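Local coordinates for conjugal transfer protein (Escherichia coli, PDB 5I97), which is a VirB8-family inner-membrane component of the type IV secretion machinery for plasmid conjugation, represented here by its probably periplasmic domain, at residues V38-Y47 with L82-I92. Sequence-based numbering, arbitrary orientation.
Sequences VIHRESYDFY and LGDSETTRVKI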
loop_
_atom_site.group_PDB
_atom_site.type_symbol
_atom_site.label_atom_id
_atom_site.label_comp_id
_atom_site.label_asym_id
_atom_site.label_seq_id
_atom_site.Cartn_x
_atom_site.Cartn_y
_atom_site.Cartn_z
ATOM N N VAL A 38 -10.777 10.606 11.226
ATOM C CA VAL A 38 -11.178 10.560 9.834
ATOM C C VAL A 38 -10.607 9.330 9.148
ATOM O O VAL A 38 -11.284 8.665 8.382
ATOM C CB VAL A 38 -10.735 11.821 9.081
ATOM C CG1 VAL A 38 -10.935 11.651 7.567
ATOM C CG2 VAL A 38 -11.468 13.035 9.610
ATOM N N ILE A 39 -9.354 9.020 9.429
ATOM C CA ILE A 39 -8.744 7.850 8.835
ATOM C C ILE A 39 -9.442 6.562 9.281
ATOM O O ILE A 39 -9.706 5.687 8.462
ATOM C CB ILE A 39 -7.251 7.804 9.154
ATOM C CG1 ILE A 39 -6.526 8.890 8.359
ATOM C CG2 ILE A 39 -6.665 6.465 8.781
ATOM C CD1 ILE A 39 -5.093 9.115 8.782
ATOM N N HIS A 40 -9.758 6.458 10.573
ATOM C CA HIS A 40 -10.436 5.284 11.099
ATOM C C HIS A 40 -11.831 5.141 10.504
ATOM O O HIS A 40 -12.273 4.035 10.206
ATOM C CB HIS A 40 -10.565 5.357 12.622
ATOM C CG HIS A 40 -9.339 4.953 13.377
ATOM N ND1 HIS A 40 -8.673 3.768 13.149
ATOM C CD2 HIS A 40 -8.670 5.570 14.382
ATOM C CE1 HIS A 40 -7.646 3.676 13.974
ATOM N NE2 HIS A 40 -7.623 4.756 14.734
ATOM N N ARG A 41 -12.520 6.265 10.342
ATOM C CA ARG A 41 -13.927 6.247 9.967
ATOM C C ARG A 41 -14.164 6.156 8.462
ATOM O O ARG A 41 -15.092 5.485 8.023
ATOM C CB ARG A 41 -14.627 7.480 10.531
ATOM C CG ARG A 41 -16.062 7.610 10.123
ATOM C CD ARG A 41 -16.849 8.468 11.073
ATOM N NE ARG A 41 -18.232 8.595 10.632
ATOM C CZ ARG A 41 -19.228 9.050 11.380
ATOM N NH1 ARG A 41 -19.013 9.413 12.639
ATOM N NH2 ARG A 41 -20.443 9.132 10.872
ATOM N N GLU A 42 -13.314 6.804 7.673
ATOM C CA GLU A 42 -13.544 6.894 6.238
ATOM C C GLU A 42 -12.775 5.838 5.467
ATOM O O GLU A 42 -13.002 5.646 4.280
ATOM C CB GLU A 42 -13.173 8.289 5.723
ATOM C CG GLU A 42 -13.965 9.399 6.378
ATOM C CD GLU A 42 -15.449 9.253 6.155
ATOM O OE1 GLU A 42 -15.842 8.747 5.084
ATOM O OE2 GLU A 42 -16.226 9.617 7.065
ATOM N N SER A 43 -11.867 5.150 6.141
ATOM C CA SER A 43 -11.189 4.034 5.510
ATOM C C SER A 43 -12.057 2.797 5.576
ATOM O O SER A 43 -12.946 2.687 6.420
ATOM C CB SER A 43 -9.855 3.729 6.181
ATOM O OG SER A 43 -8.997 4.846 6.199
ATOM N N TYR A 44 -11.794 1.866 4.673
ATOM C CA TYR A 44 -12.329 0.528 4.808
ATOM C C TYR A 44 -11.258 -0.501 4.497
ATOM O O TYR A 44 -10.744 -0.584 3.376
ATOM C CB TYR A 44 -13.542 0.292 3.915
ATOM C CG TYR A 44 -14.090 -1.092 4.141
ATOM C CD1 TYR A 44 -14.900 -1.368 5.232
ATOM C CD2 TYR A 44 -13.748 -2.142 3.296
ATOM C CE1 TYR A 44 -15.377 -2.632 5.451
ATOM C CE2 TYR A 44 -14.223 -3.404 3.510
ATOM C CZ TYR A 44 -15.035 -3.653 4.588
ATOM O OH TYR A 44 -15.517 -4.930 4.800
ATOM N N ASP A 45 -10.926 -1.288 5.507
ATOM C CA ASP A 45 -10.031 -2.408 5.335
ATOM C C ASP A 45 -10.512 -3.533 6.232
ATOM O O ASP A 45 -10.533 -3.388 7.461
ATOM C CB ASP A 45 -8.600 -1.986 5.661
ATOM C CG ASP A 45 -7.608 -3.097 5.474
ATOM O OD1 ASP A 45 -7.870 -3.996 4.659
ATOM O OD2 ASP A 45 -6.539 -3.052 6.111
ATOM N N PHE A 46 -10.883 -4.658 5.621
ATOM C CA PHE A 46 -11.482 -5.766 6.356
ATOM C C PHE A 46 -10.555 -6.239 7.446
ATOM O O PHE A 46 -10.997 -6.623 8.523
ATOM C CB PHE A 46 -11.827 -6.940 5.433
ATOM C CG PHE A 46 -12.521 -8.085 6.141
ATOM C CD1 PHE A 46 -13.816 -7.940 6.628
ATOM C CD2 PHE A 46 -11.877 -9.295 6.330
ATOM C CE1 PHE A 46 -14.455 -8.979 7.272
ATOM C CE2 PHE A 46 -12.515 -10.342 6.980
ATOM C CZ PHE A 46 -13.805 -10.182 7.456
ATOM N N TYR A 47 -9.261 -6.167 7.190
ATOM C CA TYR A 47 -8.308 -6.689 8.150
ATOM C C TYR A 47 -8.139 -5.753 9.340
ATOM O O TYR A 47 -7.601 -6.159 10.363
ATOM C CB TYR A 47 -6.961 -6.965 7.460
ATOM C CG TYR A 47 -7.060 -8.072 6.416
ATOM C CD1 TYR A 47 -7.617 -7.833 5.176
ATOM C CD2 TYR A 47 -6.623 -9.362 6.694
ATOM C CE1 TYR A 47 -7.730 -8.845 4.233
ATOM C CE2 TYR A 47 -6.727 -10.385 5.757
ATOM C CZ TYR A 47 -7.285 -10.123 4.525
ATOM O OH TYR A 47 -7.401 -11.139 3.586
ATOM N N LEU A 82 -19.413 -6.303 2.261
ATOM C CA LEU A 82 -18.158 -6.082 1.552
ATOM C C LEU A 82 -17.119 -7.153 1.839
ATOM O O LEU A 82 -16.380 -7.555 0.949
ATOM C CB LEU A 82 -17.552 -4.727 1.915
ATOM C CG LEU A 82 -18.279 -3.419 1.630
ATOM C CD1 LEU A 82 -17.327 -2.232 1.933
ATOM C CD2 LEU A 82 -18.780 -3.367 0.210
ATOM N N GLY A 83 -17.028 -7.569 3.098
ATOM C CA GLY A 83 -15.980 -8.480 3.500
ATOM C C GLY A 83 -14.633 -7.901 3.122
ATOM O O GLY A 83 -14.315 -6.744 3.403
ATOM N N ASP A 84 -13.862 -8.711 2.415
ATOM C CA ASP A 84 -12.548 -8.331 1.944
ATOM C C ASP A 84 -12.548 -8.136 0.438
ATOM O O ASP A 84 -11.508 -8.207 -0.196
ATOM C CB ASP A 84 -11.538 -9.406 2.343
ATOM C CG ASP A 84 -10.109 -9.007 2.058
ATOM O OD1 ASP A 84 -9.834 -7.793 1.932
ATOM O OD2 ASP A 84 -9.260 -9.912 1.929
ATOM N N SER A 85 -13.719 -7.882 -0.139
ATOM C CA SER A 85 -13.829 -7.726 -1.583
ATOM C C SER A 85 -13.235 -6.424 -2.090
ATOM O O SER A 85 -12.845 -6.328 -3.249
ATOM C CB SER A 85 -15.277 -7.818 -2.044
ATOM O OG SER A 85 -16.034 -6.723 -1.587
ATOM N N GLU A 86 -13.235 -5.395 -1.251
ATOM C CA GLU A 86 -12.801 -4.074 -1.686
ATOM C C GLU A 86 -12.149 -3.361 -0.525
ATOM O O GLU A 86 -12.245 -3.804 0.613
ATOM C CB GLU A 86 -13.974 -3.243 -2.219
ATOM C CG GLU A 86 -14.919 -2.748 -1.139
ATOM C CD GLU A 86 -16.050 -1.917 -1.678
ATOM O OE1 GLU A 86 -16.928 -2.464 -2.368
ATOM O OE2 GLU A 86 -16.075 -0.707 -1.424
ATOM N N THR A 87 -11.461 -2.267 -0.823
ATOM C CA THR A 87 -10.808 -1.486 0.211
ATOM C C THR A 87 -10.823 0.012 -0.119
ATOM O O THR A 87 -10.850 0.396 -1.287
ATOM C CB THR A 87 -9.381 -1.983 0.405
ATOM O OG1 THR A 87 -8.786 -1.303 1.509
ATOM C CG2 THR A 87 -8.552 -1.745 -0.853
ATOM N N THR A 88 -10.811 0.856 0.908
ATOM C CA THR A 88 -10.739 2.302 0.707
ATOM C C THR A 88 -9.719 2.958 1.628
ATOM O O THR A 88 -9.803 2.818 2.842
ATOM C CB THR A 88 -12.096 2.982 0.909
ATOM O OG1 THR A 88 -12.969 2.628 -0.170
ATOM C CG2 THR A 88 -11.927 4.492 0.891
ATOM N N ARG A 89 -8.725 3.619 1.035
ATOM C CA ARG A 89 -7.700 4.307 1.809
ATOM C C ARG A 89 -7.936 5.821 1.831
ATOM O O ARG A 89 -8.532 6.391 0.907
ATOM C CB ARG A 89 -6.295 3.977 1.284
ATOM C CG ARG A 89 -5.862 4.717 0.020
ATOM C CD ARG A 89 -4.464 4.249 -0.393
ATOM N NE ARG A 89 -4.028 4.800 -1.672
ATOM C CZ ARG A 89 -4.256 4.240 -2.852
ATOM N NH1 ARG A 89 -4.914 3.088 -2.930
ATOM N NH2 ARG A 89 -3.816 4.832 -3.958
ATOM N N VAL A 90 -7.457 6.455 2.897
ATOM C CA VAL A 90 -7.611 7.891 3.105
ATOM C C VAL A 90 -6.304 8.663 2.997
ATOM O O VAL A 90 -5.277 8.229 3.491
ATOM C CB VAL A 90 -8.215 8.194 4.513
ATOM C CG1 VAL A 90 -8.146 9.694 4.842
ATOM C CG2 VAL A 90 -9.631 7.659 4.637
ATOM N N LYS A 91 -6.367 9.801 2.318
ATOM C CA LYS A 91 -5.295 10.787 2.280
ATOM C C LYS A 91 -5.782 12.112 2.861
ATOM O O LYS A 91 -6.696 12.722 2.317
ATOM C CB LYS A 91 -4.800 10.994 0.845
ATOM C CG LYS A 91 -3.557 11.853 0.726
ATOM C CD LYS A 91 -2.433 11.388 1.628
ATOM C CE LYS A 91 -1.146 12.086 1.241
ATOM N NZ LYS A 91 -1.348 13.558 1.264
ATOM N N ILE A 92 -5.203 12.536 3.979
ATOM C CA ILE A 92 -5.517 13.848 4.541
ATOM C C ILE A 92 -4.808 14.937 3.742
ATOM O O ILE A 92 -3.593 14.890 3.584
ATOM C CB ILE A 92 -5.104 13.947 6.025
ATOM C CG1 ILE A 92 -5.755 12.828 6.844
ATOM C CG2 ILE A 92 -5.480 15.304 6.601
ATOM C CD1 ILE A 92 -7.258 12.922 6.947
HETATM O O HOH W 1 -6.641 4.690 5.134
#
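Where helix 27-42 ends in this NTF2-like VirB8 domain, Tyr44 forms a single antiparallel bridge with Thr88 on strand 86-98, an edge strand of this chain's four-stranded antiparallel sheet. Tyr44 N gives to Thr88 O and Thr88 N returns to Tyr44 O, each at 2.9 Å and nearly straight. Tyr44 O also accepts a hydrogen bond from Thr87 OG1, 2.8 Å. With CG anti to the backbone N (chi1 -178°), the Tyr44 ring runs along the strand toward the type II' turn Leu82-Ser85. There Leu82 CD1 makes a CH-pi contact over the centre of one face, and Tyr44 OH donates to a lone pair of Gly83 O at 2.6 Å. A phenylalanine here would probably leave Gly83 O without this donor and the turn less firmly held. Tyr47 OH meets Asp84 OD2 from above the carboxylate plane; OD2 is also hydrogen-bonded to His101 of the second subunit, and OD1 salt-bridges Arg115. At the helix, Val90 CG1 lies 4.0 Å from Ile39 CG1, while Val38 CG1 touches Ile92 CD1. A water joins Ser43 OG to Val90 N. Hydrogen bonds thus tie loop to strand and turn, aliphatic packing seats the helix end, and Asp84 reaches the dimer partner.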